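Local coordinates for putative flavoprotein decarboxylase (Streptomyces olivoviridis, PDB 6JLS), which acts as an FMN-dependent cysteine decarboxylase in the biosynthesis of thioviridamide, at residues V49-P53 with S54-F58; A99-A103 with A104-K108. All blocks are in the same frame, centred on the assembly; numbering follows the deposited sequence.

Contact 1 (V49-P53 with S54-F58). With FMN (flavin mononucleotide), chain B.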
loop_
_atom_site.group_PDB
_atom_site.type_symbol
_atom_site.label_atom_id
_atom_site.label_comp_id
_atom_site.label_asym_id
_atom_site.label_seq_id
_atom_site.Cartn_x
_atom_site.Cartn_y
_atom_site.Cartn_z
ATOM N N VAL A 49 5.547 14.750 27.051
ATOM C CA VAL A 49 6.610 13.894 26.537
ATOM C C VAL A 49 6.677 14.062 25.030
ATOM O O VAL A 49 5.638 14.073 24.358
ATOM C CB VAL A 49 6.399 12.411 26.898
ATOM C CG1 VAL A 49 7.528 11.568 26.329
ATOM C CG2 VAL A 49 6.339 12.246 28.396
ATOM N N ALA A 50 7.894 14.221 24.511
ATOM C CA ALA A 50 8.147 14.304 23.081
ATOM C C ALA A 50 9.226 13.295 22.725
ATOM O O ALA A 50 10.151 13.060 23.519
ATOM C CB ALA A 50 8.601 15.705 22.672
ATOM N N LEU A 51 9.111 12.706 21.531
ATOM C CA LEU A 51 10.004 11.646 21.077
ATOM C C LEU A 51 10.628 12.038 19.745
ATOM O O LEU A 51 9.962 12.626 18.886
ATOM C CB LEU A 51 9.256 10.291 20.909
ATOM C CG LEU A 51 8.723 9.529 22.133
ATOM C CD1 LEU A 51 7.672 10.320 22.877
ATOM C CD2 LEU A 51 8.128 8.197 21.709
ATOM N N THR A 52 11.897 11.722 19.577
ATOM C CA THR A 52 12.470 11.783 18.250
ATOM C C THR A 52 12.003 10.573 17.450
ATOM O O THR A 52 11.602 9.554 18.025
ATOM C CB THR A 52 13.994 11.782 18.319
ATOM O OG1 THR A 52 14.435 10.461 18.648
ATOM C CG2 THR A 52 14.515 12.798 19.348
ATOM N N PRO A 53 12.057 10.643 16.120
ATOM C CA PRO A 53 11.740 9.436 15.332
ATOM C C PRO A 53 12.539 8.204 15.758
ATOM O O PRO A 53 11.937 7.143 15.965
ATOM C CB PRO A 53 12.056 9.867 13.892
ATOM C CG PRO A 53 11.808 11.351 13.901
ATOM C CD PRO A 53 12.262 11.829 15.271
ATOM N N SER A 54 13.868 8.310 15.939
ATOM C CA SER A 54 14.635 7.131 16.354
ATOM C C SER A 54 14.211 6.618 17.725
ATOM O O SER A 54 14.286 5.411 17.980
ATOM C CB SER A 54 16.132 7.425 16.362
ATOM O OG SER A 54 16.594 7.690 15.053
ATOM N N ALA A 55 13.779 7.506 18.623
ATOM C CA ALA A 55 13.335 7.052 19.933
ATOM C C ALA A 55 12.146 6.103 19.840
ATOM O O ALA A 55 11.969 5.257 20.729
ATOM C CB ALA A 55 12.978 8.252 20.809
ATOM N N GLN A 56 11.332 6.217 18.789
ATOM C CA GLN A 56 10.146 5.377 18.651
ATOM C C GLN A 56 10.467 3.925 18.322
ATOM O O GLN A 56 9.558 3.085 18.372
ATOM C CB GLN A 56 9.206 5.954 17.589
ATOM C CG GLN A 56 8.689 7.317 17.993
ATOM C CD GLN A 56 7.759 7.919 16.981
ATOM O OE1 GLN A 56 8.104 8.893 16.297
ATOM N NE2 GLN A 56 6.559 7.361 16.887
ATOM N N GLN A 57 11.722 3.588 18.015
ATOM C CA GLN A 57 12.050 2.173 17.921
ATOM C C GLN A 57 12.290 1.553 19.291
ATOM O O GLN A 57 12.352 0.322 19.397
ATOM C CB GLN A 57 13.262 1.944 17.005
ATOM C CG GLN A 57 14.616 2.210 17.634
ATOM C CD GLN A 57 15.759 2.145 16.623
ATOM O OE1 GLN A 57 15.970 1.127 15.958
ATOM N NE2 GLN A 57 16.500 3.240 16.506
ATOM N N PHE A 58 12.368 2.367 20.344
ATOM C CA PHE A 58 12.620 1.877 21.691
ATOM C C PHE A 58 11.486 2.135 22.670
ATOM O O PHE A 58 11.398 1.424 23.671
ATOM C CB PHE A 58 13.893 2.511 22.264
ATOM C CG PHE A 58 15.124 2.293 21.431
ATOM C CD1 PHE A 58 15.622 1.022 21.221
ATOM C CD2 PHE A 58 15.802 3.372 20.891
ATOM C CE1 PHE A 58 16.765 0.827 20.473
ATOM C CE2 PHE A 58 16.952 3.190 20.140
ATOM C CZ PHE A 58 17.437 1.915 19.932
HETATM N N1 FMN B . 23.193 6.900 20.036
HETATM C C2 FMN B . 23.557 7.615 21.155
HETATM O O2 FMN B . 23.986 8.759 21.027
HETATM N N3 FMN B . 23.452 7.047 22.408
HETATM C C4 FMN B . 22.977 5.759 22.554
HETATM O O4 FMN B . 22.878 5.247 23.671
HETATM C C4A FMN B . 22.608 5.039 21.425
HETATM N N5 FMN B . 22.130 3.750 21.558
HETATM C C5A FMN B . 21.764 3.023 20.445
HETATM C C6 FMN B . 21.293 1.728 20.613
HETATM C C7 FMN B . 20.913 0.978 19.500
HETATM C C7M FMN B . 20.405 -0.426 19.707
HETATM C C8 FMN B . 21.009 1.535 18.209
HETATM C C8M FMN B . 20.599 0.731 17.003
HETATM C C9 FMN B . 21.488 2.842 18.049
HETATM C C9A FMN B . 21.867 3.587 19.171
HETATM N N10 FMN B . 22.348 4.884 19.038
HETATM C C10 FMN B . 22.715 5.610 20.160
HETATM C "C1'" FMN B . 22.448 5.518 17.680
HETATM C "C2'" FMN B . 21.246 6.458 17.494
HETATM O "O2'" FMN B . 20.009 5.766 17.527
HETATM C "C3'" FMN B . 21.347 7.247 16.195
HETATM O "O3'" FMN B . 22.414 8.158 16.314
HETATM C "C4'" FMN B . 20.028 7.973 15.933
HETATM O "O4'" FMN B . 19.959 8.566 14.647
HETATM C "C5'" FMN B . 19.769 9.033 16.993
HETATM O "O5'" FMN B . 18.599 9.698 16.581
HETATM P P FMN B . 17.932 10.847 17.470
HETATM O O1P FMN B . 19.015 11.549 18.271
HETATM O O2P FMN B . 17.272 11.854 16.553
HETATM O O3P FMN B . 16.940 10.237 18.427
#
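The hydroxyl of T52 is shared by two partners that approach it at roughly a right angle, the backbone of the turn that follows it and the phosphate of the cofactor. A55 N donates to T52 OG1 at 3.0 Å with an N-H...O angle of 152°, and T52 OG1 in turn donates to FMN O3P at 2.5 Å. Chi1 of 74° sets OG1 between the backbone N and the carbonyl carbon, from where it can face A55 N and the phosphate at once. The 3-10 segment 54-57 starts here, just beyond strand 46-51. Q56 N bonds to P53 O at 3.0 Å, approaching well above the carbonyl plane, and adds a weak bond to T52 O. On the strand side, L51 CB lies 4.2 Å from A55 CB, and L51 crosses Q56 at about a right angle. S54 OG lies 3.2 Å from FMN O5'. Farther along, the F58 ring carries Q57 CG over one face and brings CZ to 3.6 Å from FMN C7, the dimethylbenzene end of a flavin. With A55 N donating to it and O3P accepting from it, the T52 hydroxyl serves in both roles, consistent with a turn that holds the phosphate.

Contact 2 (A99-A103 with A104-K108). With FMN (flavin mononucleotide), chain B.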
loop_
_atom_site.group_PDB
_atom_site.type_symbol
_atom_site.label_atom_id
_atom_site.label_comp_id
_atom_site.label_asym_id
_atom_site.label_seq_id
_atom_site.Cartn_x
_atom_site.Cartn_y
_atom_site.Cartn_z
ATOM N N ALA A 99 16.486 13.282 28.095
ATOM C CA ALA A 99 17.066 12.190 28.861
ATOM C C ALA A 99 16.421 10.875 28.435
ATOM O O ALA A 99 15.261 10.606 28.779
ATOM C CB ALA A 99 16.872 12.430 30.354
ATOM N N PRO A 100 17.132 10.028 27.684
ATOM C CA PRO A 100 18.520 10.258 27.269
ATOM C C PRO A 100 18.652 11.232 26.103
ATOM O O PRO A 100 17.718 11.388 25.320
ATOM C CB PRO A 100 18.985 8.866 26.860
ATOM C CG PRO A 100 17.721 8.196 26.348
ATOM C CD PRO A 100 16.602 8.743 27.195
ATOM N N ALA A 101 19.809 11.878 25.994
ATOM C CA ALA A 101 20.158 12.717 24.848
ATOM C C ALA A 101 21.266 12.011 24.079
ATOM O O ALA A 101 22.379 11.854 24.593
ATOM C CB ALA A 101 20.602 14.114 25.294
ATOM N N THR A 102 20.958 11.572 22.862
ATOM C CA THR A 102 21.941 10.905 22.025
ATOM C C THR A 102 23.007 11.887 21.540
ATOM O O THR A 102 22.847 13.107 21.600
ATOM C CB THR A 102 21.289 10.304 20.790
ATOM O OG1 THR A 102 20.662 11.372 20.074
ATOM C CG2 THR A 102 20.274 9.179 21.169
ATOM N N ALA A 103 24.091 11.327 21.000
ATOM C CA ALA A 103 25.095 12.159 20.344
ATOM C C ALA A 103 24.468 12.976 19.224
ATOM O O ALA A 103 24.767 14.168 19.070
ATOM C CB ALA A 103 26.231 11.289 19.799
ATOM N N ALA A 104 23.555 12.354 18.462
ATOM C CA ALA A 104 22.967 13.013 17.303
ATOM C C ALA A 104 22.120 14.193 17.735
ATOM O O ALA A 104 22.221 15.283 17.163
ATOM C CB ALA A 104 22.137 12.023 16.478
ATOM N N THR A 105 21.293 13.997 18.762
ATOM C CA THR A 105 20.442 15.078 19.246
ATOM C C THR A 105 21.262 16.198 19.892
ATOM O O THR A 105 20.999 17.385 19.650
ATOM C CB THR A 105 19.404 14.511 20.212
ATOM O OG1 THR A 105 18.429 13.806 19.449
ATOM C CG2 THR A 105 18.705 15.618 20.983
ATOM N N LEU A 106 22.250 15.842 20.719
ATOM C CA LEU A 106 23.175 16.834 21.256
ATOM C C LEU A 106 23.877 17.599 20.134
ATOM O O LEU A 106 24.023 18.830 20.198
ATOM C CB LEU A 106 24.201 16.138 22.151
ATOM C CG LEU A 106 23.675 15.444 23.403
ATOM C CD1 LEU A 106 24.754 14.553 23.985
ATOM C CD2 LEU A 106 23.227 16.474 24.430
ATOM N N GLY A 107 24.303 16.883 19.088
ATOM C CA GLY A 107 24.993 17.537 17.989
ATOM C C GLY A 107 24.098 18.500 17.239
ATOM O O GLY A 107 24.541 19.574 16.818
ATOM N N LYS A 108 22.822 18.140 17.074
ATOM C CA LYS A 108 21.885 19.024 16.386
ATOM C C LYS A 108 21.613 20.270 17.218
ATOM O O LYS A 108 21.661 21.394 16.703
ATOM C CB LYS A 108 20.581 18.291 16.095
ATOM C CG LYS A 108 20.657 17.157 15.079
ATOM C CD LYS A 108 19.265 16.560 14.847
ATOM C CE LYS A 108 19.339 15.314 13.969
ATOM N NZ LYS A 108 18.021 14.652 13.716
HETATM N N1 FMN B . 23.193 6.900 20.036
HETATM C C2 FMN B . 23.557 7.615 21.155
HETATM O O2 FMN B . 23.986 8.759 21.027
HETATM N N3 FMN B . 23.452 7.047 22.408
HETATM C C4 FMN B . 22.977 5.759 22.554
HETATM O O4 FMN B . 22.878 5.247 23.671
HETATM C C4A FMN B . 22.608 5.039 21.425
HETATM N N5 FMN B . 22.130 3.750 21.558
HETATM C C5A FMN B . 21.764 3.023 20.445
HETATM C C6 FMN B . 21.293 1.728 20.613
HETATM C C7 FMN B . 20.913 0.978 19.500
HETATM C C7M FMN B . 20.405 -0.426 19.707
HETATM C C8 FMN B . 21.009 1.535 18.209
HETATM C C8M FMN B . 20.599 0.731 17.003
HETATM C C9 FMN B . 21.488 2.842 18.049
HETATM C C9A FMN B . 21.867 3.587 19.171
HETATM N N10 FMN B . 22.348 4.884 19.038
HETATM C C10 FMN B . 22.715 5.610 20.160
HETATM C "C1'" FMN B . 22.448 5.518 17.680
HETATM C "C2'" FMN B . 21.246 6.458 17.494
HETATM O "O2'" FMN B . 20.009 5.766 17.527
HETATM C "C3'" FMN B . 21.347 7.247 16.195
HETATM O "O3'" FMN B . 22.414 8.158 16.314
HETATM C "C4'" FMN B . 20.028 7.973 15.933
HETATM O "O4'" FMN B . 19.959 8.566 14.647
HETATM C "C5'" FMN B . 19.769 9.033 16.993
HETATM O "O5'" FMN B . 18.599 9.698 16.581
HETATM P P FMN B . 17.932 10.847 17.470
HETATM O O1P FMN B . 19.015 11.549 18.271
HETATM O O2P FMN B . 17.272 11.854 16.553
HETATM O O3P FMN B . 16.940 10.237 18.427
#
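This is a local N-cap contact, buried at the point where strand 95-101 of the central parallel sheet gives way to helix 103-110. T102 is the capping residue: T105 N donates to T102 OG1 at 3.0 Å and 165°, and L106 N reaches T102 O at 2.9 Å in a nearly straight bond of 170°. The helical i to i+4 pattern continues with G107 N to A103 O at 2.8 Å. Chi1 of 59° turns OG1 of T102 toward the N-H of T105. L106 folds back so that CD2 lies 3.6 Å from A101 CB, and L106 also touches L131 and P133 of strand 129-133. A loop between strand and helix at the C-terminal edge of a parallel sheet is the usual nucleotide site of a Rossmann-like flavoprotein fold, and here it holds FMN at its phosphate and at the O2 carbonyl of the pyrimidine ring. At the phosphate, T105 OG1 donates to FMN O1P at 2.6 Å. T102 OG1 also meets FMN O1P, but their separation of 2.4 Å is too short to be taken at face value, and the details of that bond are doubtful. S24 OG, itself part of the FMN pocket, is hydrogen-bonded to both threonine hydroxyls. At the flavin, A103 N donates to FMN O2 at 2.6 Å, while T102 CG2 packs 3.6 Å from FMN C2. C114 of the third subunit packs on A103 and A104, so a neighbouring chain borders this side of the cofactor site.

Contacts 1 and 2 follow two strands of the same parallel sheet, 46-51 and 95-101, between which strand 18-23 runs. Their centres are 12 Å apart, yet they touch where T52 CG2 packs 4.0 Å from T105 OG1. The phosphate joins them: O3P is bound from the turn after strand 46-51, by T52, and O1P from the start of helix 103-110, by T105, with a doubtful, very short approach from T102. They separate at the flavin, with F58 of contact 1 beside the C7 methyl end and A103 of contact 2 at O2 of the pyrimidine ring. G25 N, V134 O and C114 O of the third subunit add further bonds to FMN.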